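Local coordinates for protein aminopentol aminotransferase (Sphingopyxis macrogoltabida, PDB 6HBS) that transfers the amino group of aminopentol, the hydrolysed form of fumonisin B1, to pyruvate with the help of pyridoxal 5'-phosphate during fumonisin degradation, at residues I56-A61 and A382-D387; D231-F236 and A342-I347. One frame throughout, in Å; residues are numbered along the deposited sequence.

Contact 1 (I56-A61 and A382-D387)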
loop_
_atom_site.group_PDB
_atom_site.type_symbol
_atom_site.label_atom_id
_atom_site.label_comp_id
_atom_site.label_asym_id
_atom_site.label_seq_id
_atom_site.Cartn_x
_atom_site.Cartn_y
_atom_site.Cartn_z
ATOM N N ILE A 56 -1.471 25.442 -12.894
ATOM C CA ILE A 56 -2.807 24.948 -12.688
ATOM C C ILE A 56 -2.785 23.464 -13.083
ATOM O O ILE A 56 -2.412 23.119 -14.211
ATOM C CB ILE A 56 -3.844 25.757 -13.486
ATOM C CG1 ILE A 56 -3.791 27.247 -13.132
ATOM C CG2 ILE A 56 -5.223 25.186 -13.235
ATOM C CD1 ILE A 56 -4.577 28.136 -14.095
ATOM N N ASP A 57 -3.191 22.600 -12.144
ATOM C CA ASP A 57 -2.879 21.176 -12.229
ATOM C C ASP A 57 -4.080 20.375 -12.760
ATOM O O ASP A 57 -5.017 20.154 -12.032
ATOM C CB ASP A 57 -2.415 20.689 -10.858
ATOM C CG ASP A 57 -2.250 19.182 -10.752
ATOM O OD1 ASP A 57 -1.884 18.557 -11.766
ATOM O OD2 ASP A 57 -2.590 18.654 -9.676
ATOM N N TYR A 58 -4.017 19.895 -14.013
ATOM C CA TYR A 58 -5.106 19.083 -14.572
ATOM C C TYR A 58 -4.821 17.584 -14.400
ATOM O O TYR A 58 -5.576 16.771 -14.906
ATOM C CB TYR A 58 -5.438 19.492 -16.021
ATOM C CG TYR A 58 -6.102 20.841 -16.052
ATOM C CD1 TYR A 58 -7.447 20.965 -15.759
ATOM C CD2 TYR A 58 -5.368 21.995 -16.213
ATOM C CE1 TYR A 58 -8.068 22.208 -15.712
ATOM C CE2 TYR A 58 -5.960 23.250 -16.139
ATOM C CZ TYR A 58 -7.326 23.355 -15.927
ATOM O OH TYR A 58 -7.945 24.566 -15.838
ATOM N N MET A 59 -3.790 17.218 -13.631
ATOM C CA MET A 59 -3.623 15.801 -13.238
ATOM C C MET A 59 -4.296 15.511 -11.896
ATOM O O MET A 59 -4.624 14.370 -11.607
ATOM C CB MET A 59 -2.156 15.405 -13.119
ATOM C CG MET A 59 -1.374 15.511 -14.372
ATOM S SD MET A 59 -2.304 15.084 -15.839
ATOM C CE MET A 59 -2.675 13.355 -15.640
ATOM N N CYS A 60 -4.518 16.538 -11.082
ATOM C CA CYS A 60 -5.038 16.344 -9.698
ATOM C C CYS A 60 -4.276 15.175 -9.030
ATOM O O CYS A 60 -4.859 14.265 -8.442
ATOM C CB CYS A 60 -6.521 16.031 -9.655
ATOM S SG CYS A 60 -7.594 17.344 -10.284
ATOM N N ALA A 61 -2.957 15.230 -9.128
ATOM C CA ALA A 61 -2.065 14.252 -8.480
ATOM C C ALA A 61 -2.328 12.833 -9.026
ATOM O O ALA A 61 -2.072 11.852 -8.340
ATOM C CB ALA A 61 -2.272 14.346 -6.979
ATOM N N ALA A 382 -12.878 19.977 -7.517
ATOM C CA ALA A 382 -13.828 21.004 -7.070
ATOM C C ALA A 382 -13.114 22.315 -6.698
ATOM O O ALA A 382 -13.819 23.320 -6.485
ATOM C CB ALA A 382 -14.656 20.504 -5.904
ATOM N N ALA A 383 -11.770 22.346 -6.625
ATOM C CA ALA A 383 -11.044 23.568 -6.326
ATOM C C ALA A 383 -10.672 24.351 -7.587
ATOM O O ALA A 383 -10.198 25.466 -7.454
ATOM C CB ALA A 383 -9.800 23.275 -5.535
ATOM N N HIS A 384 -10.855 23.778 -8.789
ATOM C CA HIS A 384 -10.691 24.532 -10.032
ATOM C C HIS A 384 -11.804 25.599 -10.122
ATOM O O HIS A 384 -12.949 25.266 -10.092
ATOM C CB HIS A 384 -10.709 23.630 -11.267
ATOM C CG HIS A 384 -9.474 22.811 -11.477
ATOM N ND1 HIS A 384 -9.193 21.678 -10.728
ATOM C CD2 HIS A 384 -8.430 22.970 -12.302
ATOM C CE1 HIS A 384 -8.059 21.154 -11.133
ATOM N NE2 HIS A 384 -7.565 21.921 -12.109
ATOM N N THR A 385 -11.416 26.873 -10.232
ATOM C CA THR A 385 -12.376 28.008 -10.273
ATOM C C THR A 385 -12.615 28.465 -11.719
ATOM O O THR A 385 -11.901 28.091 -12.673
ATOM C CB THR A 385 -11.842 29.185 -9.457
ATOM O OG1 THR A 385 -10.645 29.669 -10.084
ATOM C CG2 THR A 385 -11.561 28.805 -8.018
ATOM N N VAL A 386 -13.628 29.326 -11.886
ATOM C CA VAL A 386 -13.895 29.939 -13.204
ATOM C C VAL A 386 -12.659 30.701 -13.679
ATOM O O VAL A 386 -12.322 30.603 -14.840
ATOM C CB VAL A 386 -15.167 30.812 -13.182
ATOM C CG1 VAL A 386 -16.413 29.942 -13.143
ATOM C CG2 VAL A 386 -15.180 31.799 -12.026
ATOM N N ASP A 387 -11.973 31.418 -12.776
ATOM C CA ASP A 387 -10.739 32.143 -13.123
ATOM C C ASP A 387 -9.634 31.172 -13.545
ATOM O O ASP A 387 -8.817 31.492 -14.447
ATOM C CB ASP A 387 -10.162 32.998 -11.992
ATOM C CG ASP A 387 -9.116 33.992 -12.513
ATOM O OD1 ASP A 387 -7.906 33.637 -12.606
ATOM O OD2 ASP A 387 -9.524 35.107 -12.890
#

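Contact 2 (D231-F236 and A342-I347). With PLP (pyridoxal-5'-phosphate), chain C.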
loop_
_atom_site.group_PDB
_atom_site.type_symbol
_atom_site.label_atom_id
_atom_site.label_comp_id
_atom_site.label_asym_id
_atom_site.label_seq_id
_atom_site.Cartn_x
_atom_site.Cartn_y
_atom_site.Cartn_z
ATOM N N ASP A 231 -13.449 1.052 -9.703
ATOM C CA ASP A 231 -13.773 2.468 -9.598
ATOM C C ASP A 231 -12.630 3.238 -8.937
ATOM O O ASP A 231 -12.869 4.357 -8.430
ATOM C CB ASP A 231 -15.072 2.707 -8.843
ATOM C CG ASP A 231 -16.145 3.370 -9.683
ATOM O OD1 ASP A 231 -15.787 4.231 -10.540
ATOM O OD2 ASP A 231 -17.331 3.067 -9.431
ATOM N N VAL A 232 -11.403 2.685 -8.997
ATOM C CA VAL A 232 -10.269 3.332 -8.335
ATOM C C VAL A 232 -10.004 4.707 -8.978
ATOM O O VAL A 232 -9.650 5.677 -8.274
ATOM C CB VAL A 232 -9.020 2.424 -8.347
ATOM C CG1 VAL A 232 -7.771 3.209 -7.946
ATOM C CG2 VAL A 232 -9.214 1.223 -7.434
ATOM N N ARG A 233 -10.104 4.771 -10.315
ATOM C CA ARG A 233 -9.804 5.962 -11.049
ATOM C C ARG A 233 -11.007 6.916 -11.137
ATOM O O ARG A 233 -10.848 8.153 -10.940
ATOM C CB ARG A 233 -9.282 5.668 -12.454
ATOM C CG ARG A 233 -8.449 6.829 -12.980
ATOM C CD ARG A 233 -7.893 6.637 -14.373
ATOM N NE ARG A 233 -6.943 5.536 -14.428
ATOM C CZ ARG A 233 -6.227 5.193 -15.495
ATOM N NH1 ARG A 233 -6.118 6.026 -16.522
ATOM N NH2 ARG A 233 -5.585 4.031 -15.511
ATOM N N ALA A 234 -12.182 6.387 -11.488
ATOM C CA ALA A 234 -13.363 7.240 -11.797
ATOM C C ALA A 234 -14.249 7.503 -10.566
ATOM O O ALA A 234 -15.117 8.367 -10.614
ATOM C CB ALA A 234 -14.165 6.584 -12.899
ATOM N N GLY A 235 -14.055 6.739 -9.479
ATOM C CA GLY A 235 -14.932 6.820 -8.349
ATOM C C GLY A 235 -15.024 8.263 -7.833
ATOM O O GLY A 235 -14.019 8.958 -7.717
ATOM N N PHE A 236 -16.267 8.717 -7.660
ATOM C CA PHE A 236 -16.672 10.005 -7.124
ATOM C C PHE A 236 -16.435 11.166 -8.091
ATOM O O PHE A 236 -16.737 12.311 -7.727
ATOM C CB PHE A 236 -16.013 10.297 -5.773
ATOM C CG PHE A 236 -16.446 9.302 -4.743
ATOM C CD1 PHE A 236 -17.784 9.130 -4.473
ATOM C CD2 PHE A 236 -15.517 8.560 -4.027
ATOM C CE1 PHE A 236 -18.189 8.228 -3.511
ATOM C CE2 PHE A 236 -15.937 7.673 -3.051
ATOM C CZ PHE A 236 -17.260 7.508 -2.798
ATOM N N ALA A 342 -15.994 15.198 -19.515
ATOM C CA ALA A 342 -15.245 16.454 -19.495
ATOM C C ALA A 342 -14.486 16.622 -18.169
ATOM O O ALA A 342 -13.455 17.291 -18.153
ATOM C CB ALA A 342 -16.160 17.636 -19.718
ATOM N N GLN A 343 -14.990 16.025 -17.080
ATOM C CA GLN A 343 -14.321 16.106 -15.739
ATOM C C GLN A 343 -13.116 15.137 -15.615
ATOM O O GLN A 343 -12.381 15.193 -14.602
ATOM C CB GLN A 343 -15.347 15.863 -14.621
ATOM C CG GLN A 343 -15.938 14.455 -14.528
ATOM C CD GLN A 343 -17.225 14.236 -15.286
ATOM O OE1 GLN A 343 -17.417 14.821 -16.345
ATOM N NE2 GLN A 343 -18.107 13.385 -14.764
ATOM N N MET A 344 -12.957 14.189 -16.552
ATOM C CA MET A 344 -11.783 13.302 -16.603
ATOM C C MET A 344 -11.358 13.162 -18.053
ATOM O O MET A 344 -11.445 12.074 -18.615
ATOM C CB MET A 344 -12.082 11.901 -16.061
ATOM C CG MET A 344 -12.371 11.886 -14.602
ATOM S SD MET A 344 -12.670 10.221 -13.915
ATOM C CE MET A 344 -11.323 9.229 -14.544
ATOM N N PRO A 345 -10.904 14.258 -18.693
ATOM C CA PRO A 345 -10.772 14.283 -20.145
ATOM C C PRO A 345 -9.454 13.742 -20.675
ATOM O O PRO A 345 -8.401 13.872 -20.045
ATOM C CB PRO A 345 -10.928 15.793 -20.466
ATOM C CG PRO A 345 -10.320 16.483 -19.274
ATOM C CD PRO A 345 -10.630 15.575 -18.088
ATOM N N GLN A 346 -9.550 13.097 -21.835
ATOM C CA GLN A 346 -8.399 12.757 -22.656
ATOM C C GLN A 346 -8.427 13.751 -23.826
ATOM O O GLN A 346 -9.448 13.882 -24.513
ATOM C CB GLN A 346 -8.511 11.308 -23.125
ATOM C CG GLN A 346 -7.315 10.780 -23.892
ATOM C CD GLN A 346 -6.256 10.243 -22.961
ATOM O OE1 GLN A 346 -5.606 11.017 -22.257
ATOM N NE2 GLN A 346 -6.087 8.918 -22.958
ATOM N N ILE A 347 -7.334 14.471 -24.012
ATOM C CA ILE A 347 -7.282 15.578 -24.974
ATOM C C ILE A 347 -6.095 15.314 -25.904
ATOM O O ILE A 347 -4.966 15.588 -25.579
ATOM C CB ILE A 347 -7.191 16.939 -24.252
ATOM C CG1 ILE A 347 -8.370 17.156 -23.299
ATOM C CG2 ILE A 347 -7.090 18.065 -25.278
ATOM C CD1 ILE A 347 -8.273 18.423 -22.431
HETATM N N1 PLP C . -7.282 0.444 -10.957
HETATM C C2 PLP C . -7.413 1.560 -11.707
HETATM C C2A PLP C . -8.565 1.734 -12.668
HETATM C C3 PLP C . -6.457 2.650 -11.532
HETATM O O3 PLP C . -6.565 3.784 -12.255
HETATM C C4 PLP C . -5.365 2.499 -10.543
HETATM C C4A PLP C . -4.421 3.636 -10.377
HETATM C C5 PLP C . -5.297 1.190 -9.827
HETATM C C6 PLP C . -6.288 0.245 -10.064
HETATM C C5A PLP C . -4.217 0.875 -8.793
HETATM O O4P PLP C . -4.207 1.848 -7.718
HETATM P P PLP C . -2.762 2.076 -7.044
HETATM O O1P PLP C . -1.892 2.740 -8.013
HETATM O O2P PLP C . -2.258 0.692 -6.750
HETATM O O3P PLP C . -3.141 2.930 -5.853
#

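Contact 1 (I56-A61 and A382-D387)
The end of strand 54-57 and the Asx turn that follows it receive the imidazole of His384, which comes from the loop leading into helix 386-405. The ring arrives edge-on at the backbone: His384 NE2 lies 3.1 Å from Asp57 O, a weak hydrogen bond bent to 126° at the proton. With CG set anti to its own carbonyl carbon (chi1 -74°), the imidazole reaches into the bend of the turn. There it crosses the phenol ring of Tyr58 obliquely, the planes inclined at 38°, and NE2 sits over one face of the phenol, towards its rim. Between the two rings the closest atoms are Tyr58 CE1 and His384 CD2, 3.5 Å apart. Cys60 SG meets the imidazole at its edge, 3.9 Å from His384 CE1, while the CG2 branch of Ile56 comes within 4.0 Å of His384 CD2. The turn follows directly on strand 54-57, which pairs with strands 46-49 and 370-371 in a mixed sheet, and is shaped by Asp57, whose OD1 accepts from Met59 N at 3.0 Å, the donor standing well above the carboxylate plane. Asp57 OD2 is held by Tyr69 OH, and the carboxylate also faces the dimer interface, where its OD1 has a weak bond from Thr89 of the second subunit. Behind the imidazole, Ser381 OG pairs with His384 ND1, and the hydroxyl of Tyr58 is tied to Thr392 on helix 386-405.

Contact 2 (D231-F236 and A342-I347)
The flat groups here are the cofactor ring and the guanidinium of Arg233: Val232 lies against one face of the pyridine, its CG1 3.6 Å from PLP C4, and Arg233 meets the ring substituent O3 with the edge of its guanidinium, in plane. The loop after strand 226-230 of the large mixed sheet forms one part of the PLP site of this class-III aminotransferase, with Asp230, at the end of that strand, and Val232 also in the pocket. Arg233 NE donates to PLP O3 at 2.8 Å in a nearly straight bond of 171°, and NH2 adds a weak second one at 3.4 Å. The chain extends from the backbone with CG anti to N (chi1 -156°), then bends at chi3 (-64°), which brings NE round to O3. The far nitrogen, NH1, is bonded to Asn377 OD1, so the guanidinium is gripped at both ends and held from turning. A methionine in its place would probably cost O3 of the cofactor and Asn377 OD1 the donors that Arg233 supplies. Met344, from the loop before strand 346-349, packs against the backbone of Arg233 and Ala234, in the turn closed by the Gly235 N to Asp231 O bond. Met344 SD lies 3.7 Å from Ala234 CA and 4.1 Å from Ala234 CB. The bend at its chi3 turns the terminal methyl to Arg233: Met344 CE is 3.8 Å from Arg233 O and 4.1 Å from Arg233 CG.

Contact 2 is nested within the loop closed by contact 1: the segments follow in the order 56-61, 231-236, 342-347 and 382-387. The centres lie 13 Å apart and the nearest atoms about 6 Å, without touching. They share no sheet. Contact 1 sits at the end of strand 54-57 in the four-stranded sheet, whereas contact 2 joins the loop leaving strand 226-230 of the seven-stranded sheet to the two-stranded hairpin 336-339 and 346-349. Helix 310-332 touches side chains of both contacts. Segments remote in sequence thus meet at the cofactor, where contact 2 places Val232 and Arg233, and farther out, where contact 1, the side chain of Cys60 about 13 Å from PLP, adjoins the second subunit.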